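Local coordinates for protein catalase-3 (Neurospora crassa, PDB 4AJ9) that breaks down hydrogen peroxide into water and oxygen with a heme group, probably protecting cells from its toxic effects, at residues P298-P303 with N514-V519; S451-E456 with G518-N523; G624-A629 with F668-R673. One frame throughout, in Å; residues are numbered along the deposited sequence.

Interaction 1: P298-P303 with N514-V519; sequences PEEFAP and NVTRGV
The hydroxyl of T516 is gripped from two directions: OG1 donates to E300 OE1 at 2.6 Å and accepts a hydrogen from a water. The other oxygen of the same carboxylate is engaged as well, since R517 N reaches E300 OE2 at 2.9 Å. Both bonds use the syn lone pairs, so one carboxylate spans a threonine side chain and the next backbone amide. A bend in E300 (chi2 81°) swings CD round toward residues 514-519. The water at T516 OG1 accepts from E299 N at 2.8 Å and also donates to R517 O at 2.7 Å, sewing the two backbones together.

R517 runs out extended to NE and crosses the side chain of E299 at about a right angle. E299 OE1 and R517 NE form a long salt bridge of 3.5 Å, with the carboxylate and guanidinium planes 84° apart. A second water closes this corner, lying in the guanidinium plane 2.9 Å from R517 NH2 and donating to E299 OE1. The backbone of E299 and E300 passes over one guanidinium face, while P303 CB touches its edge.

The contact ties the loop leading into strand 305-314 of the catalase core to the linker between helix 489-499 and strand 533-537. Behind the linker, L447 of helix 443-450 packs on T516, and S451 OG bonds to T516 N. With two firm donors on E300 and an arginine beside both glutamates, the carboxylates are likely to stay ionised, and the junction is polar and partly water-mediated.

Interaction 2: S451-E456 with G518-N523; sequences SLTPVE and GVSIFN
V519 opens the contact with a small apolar touch, its CG2 lying 3.6 Å from S451 CB. The hydroxyl of S451 is bonded to L447 O. At S520 the character changes: OG donates to E456 OE1 at 2.7 Å, on the syn lone pair. That same OG accepts from N523 N at 3.0 Å, an ST motif that closes residues 520-523 into a turn facing the glutamate. I521 contributes its backbone, N reaching the syn lone pair of E456 OE2 at 2.8 Å. F522 N follows with a longer bond of 3.2 Å to E456 OE2, coming in from above the carboxylate, 54° out of its plane. The ring of F522 presents its edge to the same group: CD2 is 3.4 Å from E456 OE2, and the ring and carboxylate planes are 76° apart. N523 adds an apolar touch across the contact, its CB resting 3.5 Å from T453 CG2.

E456 can serve this turn because CG stands anti to its backbone N (chi1 -157°) and the chain beyond is extended. Its OE1 also accepts from T453 N at 3.1 Å on the anti lone pair, while E456 N bonds to T453 OG1; this capping box starts helix 454-468. An alanine in place of E456 would probably leave S520 OG, I521 N, F522 N and T453 N without their shared acceptor, and the turn loosely held against the helix start.

One buried carboxylate thus completes the capping box through OE1 and holds the linker turn with both oxygens. Four donors, together with the nearby positive end of the helix dipole, would probably favour its ionised form.

Interaction 3: G624-A629 with F668-R673; sequences GKPVAA and FKFLER
G624 gives its carbonyl to F670, whose N lies 2.8 Å from G624 O in the carbonyl plane, on a lone pair, while G624 itself, at positive phi, is the C-prime residue of the Schellman motif that ends helix 612-622. K669 CA adds a C-H...O contact to G624 O at 3.4 Å. The ring of F670 turns its edge to that oxygen and meets P626, with CE1 4.0 Å from P626 CG. R673, extended from CG to NE, directs NH1 to K625 O at 2.7 Å, close to the guanidinium plane; NH2 adds a weak bond, and F670 CB lies over one face. The same guanidinium also bonds to Y621 O and A647 O. K625 and K669 lie side by side, K625 NZ 3.9 Å from K669 NZ, their repulsion probably offset by E243, which forms a salt bridge to each, and by a water accepting from both.

The contact joins the end of helix 612-622 and the start of strand 627-630 to the chain leaving helix 654-667; strands 587-590 and 649-652 flank strand 627-630 in the parallel sheet of the C-terminal, glutaminase I-like domain of long catalases.

Interactions 1 and 2 share G518 and V519, and they touch through S451. Through them, one linker is bound first to the catalase core and then to the start of helix 454-468. Interaction 3 lies within the C-terminal domain, yet it touches interaction 2: F522 CB packs on L671 CD1 at 3.6 Å. Interactions 1 and 3 have centres about 29 Å apart. Burial and chemistry change together. Interaction 1, largely at the surface, relies on charged side chains and waters; interaction 2, partly buried, gathers donors on a single carboxylate; and interaction 3, buried, relies chiefly on backbone carbonyl acceptors, with two lysines sharing one glutamate.

Interaction 1: P298-P303 with N514-V519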
ATOM      1  N   PRO C 298       1.714  27.672 -36.045  1.00 10.77           N
ATOM      2  CA  PRO C 298       0.622  28.301 -36.795  1.00 11.03           C
ATOM      3  C   PRO C 298       0.202  27.446 -37.985  1.00  9.60           C
ATOM      4  O   PRO C 298       1.057  26.914 -38.689  1.00 14.98           O
ATOM      5  CB  PRO C 298       1.245  29.614 -37.258  1.00 10.93           C
ATOM      6  CG  PRO C 298       2.192  29.955 -36.155  1.00 15.60           C
ATOM      7  CD  PRO C 298       2.770  28.640 -35.695  1.00 10.76           C
ATOM      8  N   GLU C 299      -1.102  27.298 -38.198  1.00  8.86           N
ATOM      9  CA  GLU C 299      -1.601  26.453 -39.273  1.00 12.44           C
ATOM     10  C   GLU C 299      -1.273  27.012 -40.650  1.00 12.39           C
ATOM     11  O   GLU C 299      -1.341  26.296 -41.644  1.00 14.31           O
ATOM     12  CB  GLU C 299      -3.107  26.240 -39.131  1.00 14.69           C
ATOM     13  CG  GLU C 299      -3.440  25.263 -38.008  1.00  8.67           C
ATOM     14  CD  GLU C 299      -4.912  25.104 -37.788  1.00 14.34           C
ATOM     15  OE1 GLU C 299      -5.658  25.037 -38.789  1.00 18.35           O
ATOM     16  OE2 GLU C 299      -5.315  25.048 -36.605  1.00 15.92           O
ATOM     17  N   GLU C 300      -0.912  28.288 -40.699  1.00 13.10           N
ATOM     18  CA  GLU C 300      -0.512  28.915 -41.953  1.00 14.20           C
ATOM     19  C   GLU C 300       0.779  28.291 -42.460  1.00 14.31           C
ATOM     20  O   GLU C 300       1.025  28.260 -43.663  1.00 14.00           O
ATOM     21  CB  GLU C 300      -0.320  30.429 -41.779  1.00 12.30           C
ATOM     22  CG  GLU C 300      -1.608  31.221 -41.614  1.00  9.89           C
ATOM     23  CD  GLU C 300      -2.159  31.181 -40.196  1.00 14.03           C
ATOM     24  OE1 GLU C 300      -1.397  30.872 -39.261  1.00 13.24           O
ATOM     25  OE2 GLU C 300      -3.362  31.466 -40.020  1.00 10.49           O
ATOM     26  N   PHE C 301       1.606  27.810 -41.533  1.00 10.43           N
ATOM     27  CA  PHE C 301       2.899  27.217 -41.878  1.00  9.21           C
ATOM     28  C   PHE C 301       2.790  25.729 -42.182  1.00 11.35           C
ATOM     29  O   PHE C 301       3.540  25.195 -42.997  1.00 19.32           O
ATOM     30  CB  PHE C 301       3.905  27.403 -40.735  1.00 12.96           C
ATOM     31  CG  PHE C 301       4.133  28.836 -40.339  1.00 17.81           C
ATOM     32  CD1 PHE C 301       3.956  29.862 -41.248  1.00 24.95           C
ATOM     33  CD2 PHE C 301       4.536  29.151 -39.051  1.00 15.01           C
ATOM     34  CE1 PHE C 301       4.167  31.177 -40.875  1.00 22.07           C
ATOM     35  CE2 PHE C 301       4.758  30.466 -38.673  1.00 19.26           C
ATOM     36  CZ  PHE C 301       4.573  31.478 -39.585  1.00 20.59           C
ATOM     37  N   ALA C 302       1.872  25.055 -41.500  1.00 10.75           N
ATOM     38  CA  ALA C 302       1.687  23.615 -41.666  1.00 12.25           C
ATOM     39  C   ALA C 302       0.235  23.297 -41.365  1.00 10.80           C
ATOM     40  O   ALA C 302      -0.177  23.282 -40.198  1.00 11.65           O
ATOM     41  CB  ALA C 302       2.609  22.846 -40.734  1.00 11.62           C
ATOM     42  N   PRO C 303      -0.555  23.075 -42.422  1.00 12.03           N
ATOM     43  CA  PRO C 303      -2.001  22.867 -42.320  1.00 14.58           C
ATOM     44  C   PRO C 303      -2.321  21.524 -41.679  1.00 14.84           C
ATOM     45  O   PRO C 303      -1.491  20.615 -41.722  1.00 12.22           O
ATOM     46  CB  PRO C 303      -2.451  22.859 -43.780  1.00 15.90           C
ATOM     47  CG  PRO C 303      -1.260  22.357 -44.524  1.00 30.43           C
ATOM     48  CD  PRO C 303      -0.071  22.938 -43.805  1.00 13.31           C
ATOM     49  N   ASN C 514       0.825  40.091 -35.681  1.00  9.12           N
ATOM     50  CA  ASN C 514       0.503  38.861 -36.401  1.00 14.80           C
ATOM     51  C   ASN C 514      -0.741  38.146 -35.859  1.00 18.62           C
ATOM     52  O   ASN C 514      -1.040  38.197 -34.666  1.00 10.21           O
ATOM     53  CB  ASN C 514       1.718  37.931 -36.435  1.00 11.53           C
ATOM     54  CG  ASN C 514       2.832  38.473 -37.316  1.00 24.94           C
ATOM     55  OD1 ASN C 514       2.594  38.854 -38.461  1.00 29.37           O
ATOM     56  ND2 ASN C 514       4.046  38.527 -36.784  1.00 21.35           N
ATOM     57  N   VAL C 515      -1.477  37.496 -36.752  1.00 11.73           N
ATOM     58  CA  VAL C 515      -2.664  36.748 -36.365  1.00 11.55           C
ATOM     59  C   VAL C 515      -2.563  35.351 -36.960  1.00 21.30           C
ATOM     60  O   VAL C 515      -1.866  35.143 -37.949  1.00 14.38           O
ATOM     61  CB  VAL C 515      -3.934  37.406 -36.902  1.00 13.00           C
ATOM     62  CG1 VAL C 515      -4.105  38.804 -36.312  1.00 15.95           C
ATOM     63  CG2 VAL C 515      -3.883  37.470 -38.415  1.00 16.56           C
ATOM     64  N   THR C 516      -3.257  34.396 -36.358  1.00 21.32           N
ATOM     65  CA  THR C 516      -3.282  33.034 -36.887  1.00 13.78           C
ATOM     66  C   THR C 516      -4.682  32.452 -36.740  1.00 11.63           C
ATOM     67  O   THR C 516      -5.427  32.840 -35.849  1.00  9.10           O
ATOM     68  CB  THR C 516      -2.252  32.127 -36.186  1.00 14.13           C
ATOM     69  OG1 THR C 516      -2.233  30.849 -36.828  1.00 11.14           O
ATOM     70  CG2 THR C 516      -2.583  31.957 -34.698  1.00  9.09           C
ATOM     71  N   ARG C 517      -5.039  31.531 -37.624  1.00 11.38           N
ATOM     72  CA  ARG C 517      -6.374  30.954 -37.621  1.00 12.55           C
ATOM     73  C   ARG C 517      -6.483  29.792 -36.652  1.00 12.09           C
ATOM     74  O   ARG C 517      -5.479  29.226 -36.216  1.00 13.87           O
ATOM     75  CB  ARG C 517      -6.744  30.446 -39.017  1.00 13.81           C
ATOM     76  CG  ARG C 517      -5.938  29.220 -39.476  1.00 12.88           C
ATOM     77  CD  ARG C 517      -6.472  28.703 -40.812  1.00 19.17           C
ATOM     78  NE  ARG C 517      -5.797  27.495 -41.286  1.00 19.73           N
ATOM     79  CZ  ARG C 517      -4.965  27.460 -42.324  1.00 29.15           C
ATOM     80  NH1 ARG C 517      -4.699  28.571 -43.000  1.00 31.27           N
ATOM     81  NH2 ARG C 517      -4.399  26.313 -42.694  1.00 20.41           N
ATOM     82  N   GLY C 518      -7.713  29.420 -36.337  1.00 12.41           N
ATOM     83  CA  GLY C 518      -7.948  28.185 -35.616  1.00 12.35           C
ATOM     84  C   GLY C 518      -7.834  28.254 -34.105  1.00 19.11           C
ATOM     85  O   GLY C 518      -7.870  27.213 -33.448  1.00 16.71           O
ATOM     86  N   VAL C 519      -7.702  29.453 -33.536  1.00  9.50           N
ATOM     87  CA  VAL C 519      -7.579  29.544 -32.081  1.00  6.82           C
ATOM     88  C   VAL C 519      -8.783  30.215 -31.422  1.00 13.47           C
ATOM     89  O   VAL C 519      -8.962  30.141 -30.196  1.00 12.78           O
ATOM     90  CB  VAL C 519      -6.241  30.215 -31.646  1.00  9.18           C
ATOM     91  CG1 VAL C 519      -5.044  29.415 -32.178  1.00 10.27           C
ATOM     92  CG2 VAL C 519      -6.179  31.635 -32.128  1.00 13.60           C
TER
HETATM   93  O   HOH W   1      -5.059  23.897 -41.288  1.00 11.70           O
HETATM   94  O   HOH W   2      -2.864  28.455 -36.341  1.00 12.45           O
HETATM   95  O   HOH W   3      -6.878  24.710 -34.385  1.00 30.99           O

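Interaction 2: S451-E456 with G518-N523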
ATOM      1  N   SER C 451      -5.379  37.110 -32.163  1.00  9.01           N
ATOM      2  CA  SER C 451      -6.133  36.248 -33.067  1.00  7.51           C
ATOM      3  C   SER C 451      -7.550  35.990 -32.567  1.00 11.55           C
ATOM      4  O   SER C 451      -8.266  35.168 -33.123  1.00 12.82           O
ATOM      5  CB  SER C 451      -5.392  34.924 -33.279  1.00 11.64           C
ATOM      6  OG  SER C 451      -4.092  35.150 -33.809  1.00  5.48           O
ATOM      7  N   LEU C 452      -7.948  36.692 -31.509  1.00 12.10           N
ATOM      8  CA  LEU C 452      -9.296  36.557 -30.968  1.00 10.05           C
ATOM      9  C   LEU C 452     -10.161  37.737 -31.406  1.00 13.14           C
ATOM     10  O   LEU C 452      -9.638  38.817 -31.706  1.00 11.95           O
ATOM     11  CB  LEU C 452      -9.251  36.501 -29.437  1.00 11.88           C
ATOM     12  CG  LEU C 452      -8.395  35.418 -28.779  1.00 16.08           C
ATOM     13  CD1 LEU C 452      -8.297  35.660 -27.279  1.00  9.78           C
ATOM     14  CD2 LEU C 452      -8.947  34.028 -29.061  1.00  8.33           C
ATOM     15  N   THR C 453     -11.477  37.535 -31.432  1.00 12.74           N
ATOM     16  CA  THR C 453     -12.406  38.627 -31.715  1.00 14.39           C
ATOM     17  C   THR C 453     -12.354  39.672 -30.599  1.00 14.11           C
ATOM     18  O   THR C 453     -11.845  39.403 -29.504  1.00 12.21           O
ATOM     19  CB  THR C 453     -13.865  38.133 -31.881  1.00 18.73           C
ATOM     20  OG1 THR C 453     -14.418  37.821 -30.599  1.00 17.36           O
ATOM     21  CG2 THR C 453     -13.928  36.910 -32.773  1.00 14.32           C
ATOM     22  N   PRO C 454     -12.858  40.884 -30.876  1.00 18.20           N
ATOM     23  CA  PRO C 454     -12.781  41.961 -29.884  1.00  9.28           C
ATOM     24  C   PRO C 454     -13.434  41.621 -28.538  1.00  9.27           C
ATOM     25  O   PRO C 454     -12.857  41.942 -27.503  1.00 14.04           O
ATOM     26  CB  PRO C 454     -13.529  43.109 -30.565  1.00 17.10           C
ATOM     27  CG  PRO C 454     -13.300  42.869 -32.025  1.00 17.21           C
ATOM     28  CD  PRO C 454     -13.342  41.369 -32.182  1.00 14.68           C
ATOM     29  N   VAL C 455     -14.617  41.023 -28.546  1.00  9.90           N
ATOM     30  CA  VAL C 455     -15.296  40.682 -27.296  1.00  9.19           C
ATOM     31  C   VAL C 455     -14.606  39.481 -26.651  1.00 14.12           C
ATOM     32  O   VAL C 455     -14.535  39.360 -25.424  1.00 11.50           O
ATOM     33  CB  VAL C 455     -16.787  40.368 -27.529  1.00 12.88           C
ATOM     34  CG1 VAL C 455     -17.431  39.845 -26.239  1.00 12.27           C
ATOM     35  CG2 VAL C 455     -17.513  41.615 -28.027  1.00 17.80           C
ATOM     36  N   GLU C 456     -14.095  38.597 -27.498  1.00  7.79           N
ATOM     37  CA  GLU C 456     -13.318  37.453 -27.043  1.00 12.74           C
ATOM     38  C   GLU C 456     -12.067  37.928 -26.310  1.00 13.23           C
ATOM     39  O   GLU C 456     -11.713  37.395 -25.258  1.00 13.50           O
ATOM     40  CB  GLU C 456     -12.937  36.587 -28.237  1.00 13.90           C
ATOM     41  CG  GLU C 456     -12.628  35.159 -27.893  1.00 16.71           C
ATOM     42  CD  GLU C 456     -12.601  34.265 -29.115  1.00 18.76           C
ATOM     43  OE1 GLU C 456     -12.422  34.791 -30.243  1.00 12.90           O
ATOM     44  OE2 GLU C 456     -12.760  33.040 -28.941  1.00 13.22           O
ATOM     45  N   GLY C 518      -7.713  29.420 -36.337  1.00 12.41           N
ATOM     46  CA  GLY C 518      -7.948  28.185 -35.616  1.00 12.35           C
ATOM     47  C   GLY C 518      -7.834  28.254 -34.105  1.00 19.11           C
ATOM     48  O   GLY C 518      -7.870  27.213 -33.448  1.00 16.71           O
ATOM     49  N   VAL C 519      -7.702  29.453 -33.536  1.00  9.50           N
ATOM     50  CA  VAL C 519      -7.579  29.544 -32.081  1.00  6.82           C
ATOM     51  C   VAL C 519      -8.783  30.215 -31.422  1.00 13.47           C
ATOM     52  O   VAL C 519      -8.962  30.141 -30.196  1.00 12.78           O
ATOM     53  CB  VAL C 519      -6.241  30.215 -31.646  1.00  9.18           C
ATOM     54  CG1 VAL C 519      -5.044  29.415 -32.178  1.00 10.27           C
ATOM     55  CG2 VAL C 519      -6.179  31.635 -32.128  1.00 13.60           C
ATOM     56  N   SER C 520      -9.614  30.859 -32.237  1.00 15.26           N
ATOM     57  CA  SER C 520     -10.824  31.517 -31.740  1.00 14.92           C
ATOM     58  C   SER C 520     -11.989  30.536 -31.545  1.00  9.61           C
ATOM     59  O   SER C 520     -12.128  29.561 -32.283  1.00 18.79           O
ATOM     60  CB  SER C 520     -11.245  32.651 -32.684  1.00 15.23           C
ATOM     61  OG  SER C 520     -12.559  33.112 -32.396  1.00 17.04           O
ATOM     62  N   ILE C 521     -12.823  30.797 -30.544  1.00 10.13           N
ATOM     63  CA  ILE C 521     -14.032  30.003 -30.344  1.00  7.23           C
ATOM     64  C   ILE C 521     -15.231  30.757 -30.912  1.00 13.74           C
ATOM     65  O   ILE C 521     -16.053  30.200 -31.644  1.00 13.45           O
ATOM     66  CB  ILE C 521     -14.269  29.713 -28.846  1.00 10.60           C
ATOM     67  CG1 ILE C 521     -13.189  28.764 -28.305  1.00  5.31           C
ATOM     68  CG2 ILE C 521     -15.659  29.121 -28.630  1.00 11.76           C
ATOM     69  CD1 ILE C 521     -13.137  28.716 -26.790  1.00  6.29           C
ATOM     70  N   PHE C 522     -15.299  32.042 -30.586  1.00 14.76           N
ATOM     71  CA  PHE C 522     -16.479  32.855 -30.865  1.00 16.40           C
ATOM     72  C   PHE C 522     -16.551  33.433 -32.286  1.00 17.65           C
ATOM     73  O   PHE C 522     -17.568  34.009 -32.672  1.00 20.54           O
ATOM     74  CB  PHE C 522     -16.593  33.968 -29.822  1.00  9.07           C
ATOM     75  CG  PHE C 522     -16.845  33.458 -28.439  1.00 13.48           C
ATOM     76  CD1 PHE C 522     -18.110  33.075 -28.057  1.00 21.02           C
ATOM     77  CD2 PHE C 522     -15.809  33.338 -27.533  1.00 16.10           C
ATOM     78  CE1 PHE C 522     -18.349  32.594 -26.787  1.00 27.13           C
ATOM     79  CE2 PHE C 522     -16.041  32.859 -26.260  1.00 22.04           C
ATOM     80  CZ  PHE C 522     -17.317  32.487 -25.890  1.00 13.74           C
ATOM     81  N   ASN C 523     -15.495  33.270 -33.074  1.00 21.99           N
ATOM     82  CA  ASN C 523     -15.534  33.790 -34.442  1.00 19.09           C
ATOM     83  C   ASN C 523     -16.176  32.809 -35.429  1.00 26.68           C
ATOM     84  O   ASN C 523     -16.022  32.944 -36.640  1.00 26.04           O
ATOM     85  CB  ASN C 523     -14.136  34.209 -34.916  1.00 16.68           C
ATOM     86  CG  ASN C 523     -13.299  33.037 -35.380  1.00 29.65           C
ATOM     87  OD1 ASN C 523     -13.561  31.894 -35.017  1.00 27.44           O
ATOM     88  ND2 ASN C 523     -12.282  33.316 -36.190  1.00 35.86           N
TER

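Interaction 3: G624-A629 with F668-R673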
ATOM      1  N   GLY C 624     -25.851  35.798 -22.614  1.00 11.57           N
ATOM      2  CA  GLY C 624     -25.762  35.793 -24.067  1.00 11.43           C
ATOM      3  C   GLY C 624     -26.504  34.693 -24.816  1.00 11.39           C
ATOM      4  O   GLY C 624     -26.260  34.483 -26.006  1.00 12.34           O
ATOM      5  N   LYS C 625     -27.409  33.994 -24.139  1.00  9.99           N
ATOM      6  CA  LYS C 625     -28.160  32.908 -24.767  1.00  4.99           C
ATOM      7  C   LYS C 625     -29.269  33.434 -25.678  1.00 11.39           C
ATOM      8  O   LYS C 625     -29.804  34.525 -25.452  1.00 12.44           O
ATOM      9  CB  LYS C 625     -28.796  31.994 -23.707  1.00  6.29           C
ATOM     10  CG  LYS C 625     -27.838  31.415 -22.697  1.00  7.12           C
ATOM     11  CD  LYS C 625     -28.561  30.520 -21.686  1.00  7.59           C
ATOM     12  CE  LYS C 625     -27.634  30.108 -20.550  1.00  6.06           C
ATOM     13  NZ  LYS C 625     -26.476  29.325 -21.090  1.00  9.65           N
ATOM     14  N   PRO C 626     -29.619  32.662 -26.712  1.00  7.62           N
ATOM     15  CA  PRO C 626     -30.876  32.927 -27.420  1.00 13.39           C
ATOM     16  C   PRO C 626     -32.018  32.861 -26.416  1.00 12.37           C
ATOM     17  O   PRO C 626     -32.136  31.852 -25.721  1.00 11.07           O
ATOM     18  CB  PRO C 626     -31.003  31.745 -28.384  1.00  8.77           C
ATOM     19  CG  PRO C 626     -29.650  31.148 -28.472  1.00 11.44           C
ATOM     20  CD  PRO C 626     -28.916  31.470 -27.218  1.00  8.50           C
ATOM     21  N   VAL C 627     -32.818  33.919 -26.313  1.00 10.72           N
ATOM     22  CA  VAL C 627     -34.015  33.884 -25.483  1.00  9.76           C
ATOM     23  C   VAL C 627     -35.239  34.244 -26.318  1.00 15.95           C
ATOM     24  O   VAL C 627     -35.131  34.914 -27.351  1.00 10.38           O
ATOM     25  CB  VAL C 627     -33.902  34.802 -24.249  1.00 11.18           C
ATOM     26  CG1 VAL C 627     -32.692  34.391 -23.387  1.00 10.12           C
ATOM     27  CG2 VAL C 627     -33.798  36.272 -24.668  1.00 11.14           C
ATOM     28  N   ALA C 628     -36.406  33.789 -25.886  1.00 12.66           N
ATOM     29  CA  ALA C 628     -37.601  33.974 -26.701  1.00 16.04           C
ATOM     30  C   ALA C 628     -38.892  33.914 -25.902  1.00 20.16           C
ATOM     31  O   ALA C 628     -38.900  33.545 -24.733  1.00 14.22           O
ATOM     32  CB  ALA C 628     -37.631  32.953 -27.824  1.00 17.38           C
ATOM     33  N   ALA C 629     -39.989  34.276 -26.554  1.00 11.19           N
ATOM     34  CA  ALA C 629     -41.292  34.260 -25.911  1.00 11.90           C
ATOM     35  C   ALA C 629     -42.371  34.151 -26.981  1.00 19.37           C
ATOM     36  O   ALA C 629     -42.344  34.877 -27.981  1.00 13.86           O
ATOM     37  CB  ALA C 629     -41.479  35.518 -25.076  1.00 15.28           C
ATOM     38  N   PHE C 668     -24.983  30.635 -30.881  1.00 15.74           N
ATOM     39  CA  PHE C 668     -24.723  30.147 -29.521  1.00 10.14           C
ATOM     40  C   PHE C 668     -24.585  31.201 -28.411  1.00  5.69           C
ATOM     41  O   PHE C 668     -25.301  31.146 -27.413  1.00 10.17           O
ATOM     42  CB  PHE C 668     -23.554  29.155 -29.478  1.00 11.94           C
ATOM     43  CG  PHE C 668     -23.438  28.468 -28.160  1.00 11.18           C
ATOM     44  CD1 PHE C 668     -24.334  27.467 -27.815  1.00 13.79           C
ATOM     45  CD2 PHE C 668     -22.481  28.857 -27.241  1.00 10.57           C
ATOM     46  CE1 PHE C 668     -24.260  26.844 -26.585  1.00 12.19           C
ATOM     47  CE2 PHE C 668     -22.407  28.245 -26.007  1.00  9.84           C
ATOM     48  CZ  PHE C 668     -23.297  27.236 -25.676  1.00  7.10           C
ATOM     49  N   LYS C 669     -23.654  32.134 -28.566  1.00  7.42           N
ATOM     50  CA  LYS C 669     -23.576  33.283 -27.671  1.00 12.74           C
ATOM     51  C   LYS C 669     -23.705  34.574 -28.463  1.00 19.15           C
ATOM     52  O   LYS C 669     -23.062  34.752 -29.505  1.00 11.49           O
ATOM     53  CB  LYS C 669     -22.257  33.298 -26.893  1.00 13.75           C
ATOM     54  CG  LYS C 669     -22.083  32.147 -25.908  1.00 13.17           C
ATOM     55  CD  LYS C 669     -23.071  32.235 -24.764  1.00  8.76           C
ATOM     56  CE  LYS C 669     -22.465  31.646 -23.487  1.00 10.88           C
ATOM     57  NZ  LYS C 669     -23.512  31.360 -22.473  1.00 10.96           N
ATOM     58  N   PHE C 670     -24.533  35.478 -27.956  1.00 12.57           N
ATOM     59  CA  PHE C 670     -24.726  36.764 -28.592  1.00 11.16           C
ATOM     60  C   PHE C 670     -23.864  37.822 -27.930  1.00 13.02           C
ATOM     61  O   PHE C 670     -24.233  38.401 -26.913  1.00 14.89           O
ATOM     62  CB  PHE C 670     -26.210  37.120 -28.615  1.00 18.29           C
ATOM     63  CG  PHE C 670     -26.973  36.335 -29.629  1.00 13.80           C
ATOM     64  CD1 PHE C 670     -27.374  35.038 -29.358  1.00 10.71           C
ATOM     65  CD2 PHE C 670     -27.222  36.861 -30.887  1.00 19.03           C
ATOM     66  CE1 PHE C 670     -28.046  34.296 -30.305  1.00 12.43           C
ATOM     67  CE2 PHE C 670     -27.897  36.125 -31.842  1.00 14.89           C
ATOM     68  CZ  PHE C 670     -28.314  34.836 -31.548  1.00 10.39           C
ATOM     69  N   LEU C 671     -22.702  38.056 -28.531  1.00 13.98           N
ATOM     70  CA  LEU C 671     -21.640  38.843 -27.914  1.00 14.60           C
ATOM     71  C   LEU C 671     -21.917  40.343 -27.894  1.00 14.44           C
ATOM     72  O   LEU C 671     -21.156  41.110 -27.297  1.00 11.37           O
ATOM     73  CB  LEU C 671     -20.308  38.573 -28.619  1.00 15.70           C
ATOM     74  CG  LEU C 671     -19.828  37.121 -28.610  1.00 20.57           C
ATOM     75  CD1 LEU C 671     -18.470  37.001 -29.319  1.00 20.80           C
ATOM     76  CD2 LEU C 671     -19.750  36.595 -27.184  1.00 16.44           C
ATOM     77  N   GLU C 672     -22.999  40.770 -28.532  1.00 16.53           N
ATOM     78  CA  GLU C 672     -23.328  42.191 -28.518  1.00 15.29           C
ATOM     79  C   GLU C 672     -23.781  42.618 -27.133  1.00 20.40           C
ATOM     80  O   GLU C 672     -23.883  43.809 -26.852  1.00 18.73           O
ATOM     81  CB  GLU C 672     -24.392  42.540 -29.561  1.00 24.51           C
ATOM     82  CG  GLU C 672     -25.384  41.437 -29.832  1.00 34.12           C
ATOM     83  CD  GLU C 672     -24.850  40.416 -30.816  1.00 30.57           C
ATOM     84  OE1 GLU C 672     -24.542  40.798 -31.965  1.00 38.29           O
ATOM     85  OE2 GLU C 672     -24.743  39.234 -30.442  1.00 37.61           O
ATOM     86  N   ARG C 673     -24.034  41.641 -26.266  1.00 12.35           N
ATOM     87  CA  ARG C 673     -24.569  41.914 -24.929  1.00 15.63           C
ATOM     88  C   ARG C 673     -23.483  42.153 -23.890  1.00 14.44           C
ATOM     89  O   ARG C 673     -23.772  42.320 -22.700  1.00 18.58           O
ATOM     90  CB  ARG C 673     -25.466  40.764 -24.473  1.00 16.13           C
ATOM     91  CG  ARG C 673     -26.630  40.509 -25.409  1.00 15.05           C
ATOM     92  CD  ARG C 673     -27.574  39.453 -24.865  1.00 11.31           C
ATOM     93  NE  ARG C 673     -28.435  38.966 -25.933  1.00 10.71           N
ATOM     94  CZ  ARG C 673     -29.062  37.797 -25.927  1.00 17.08           C
ATOM     95  NH1 ARG C 673     -28.946  36.977 -24.891  1.00 10.56           N
ATOM     96  NH2 ARG C 673     -29.813  37.453 -26.965  1.00 13.30           N
TER
HETATM   97  O   HOH W   4     -25.147  29.486 -23.319  1.00  8.33           O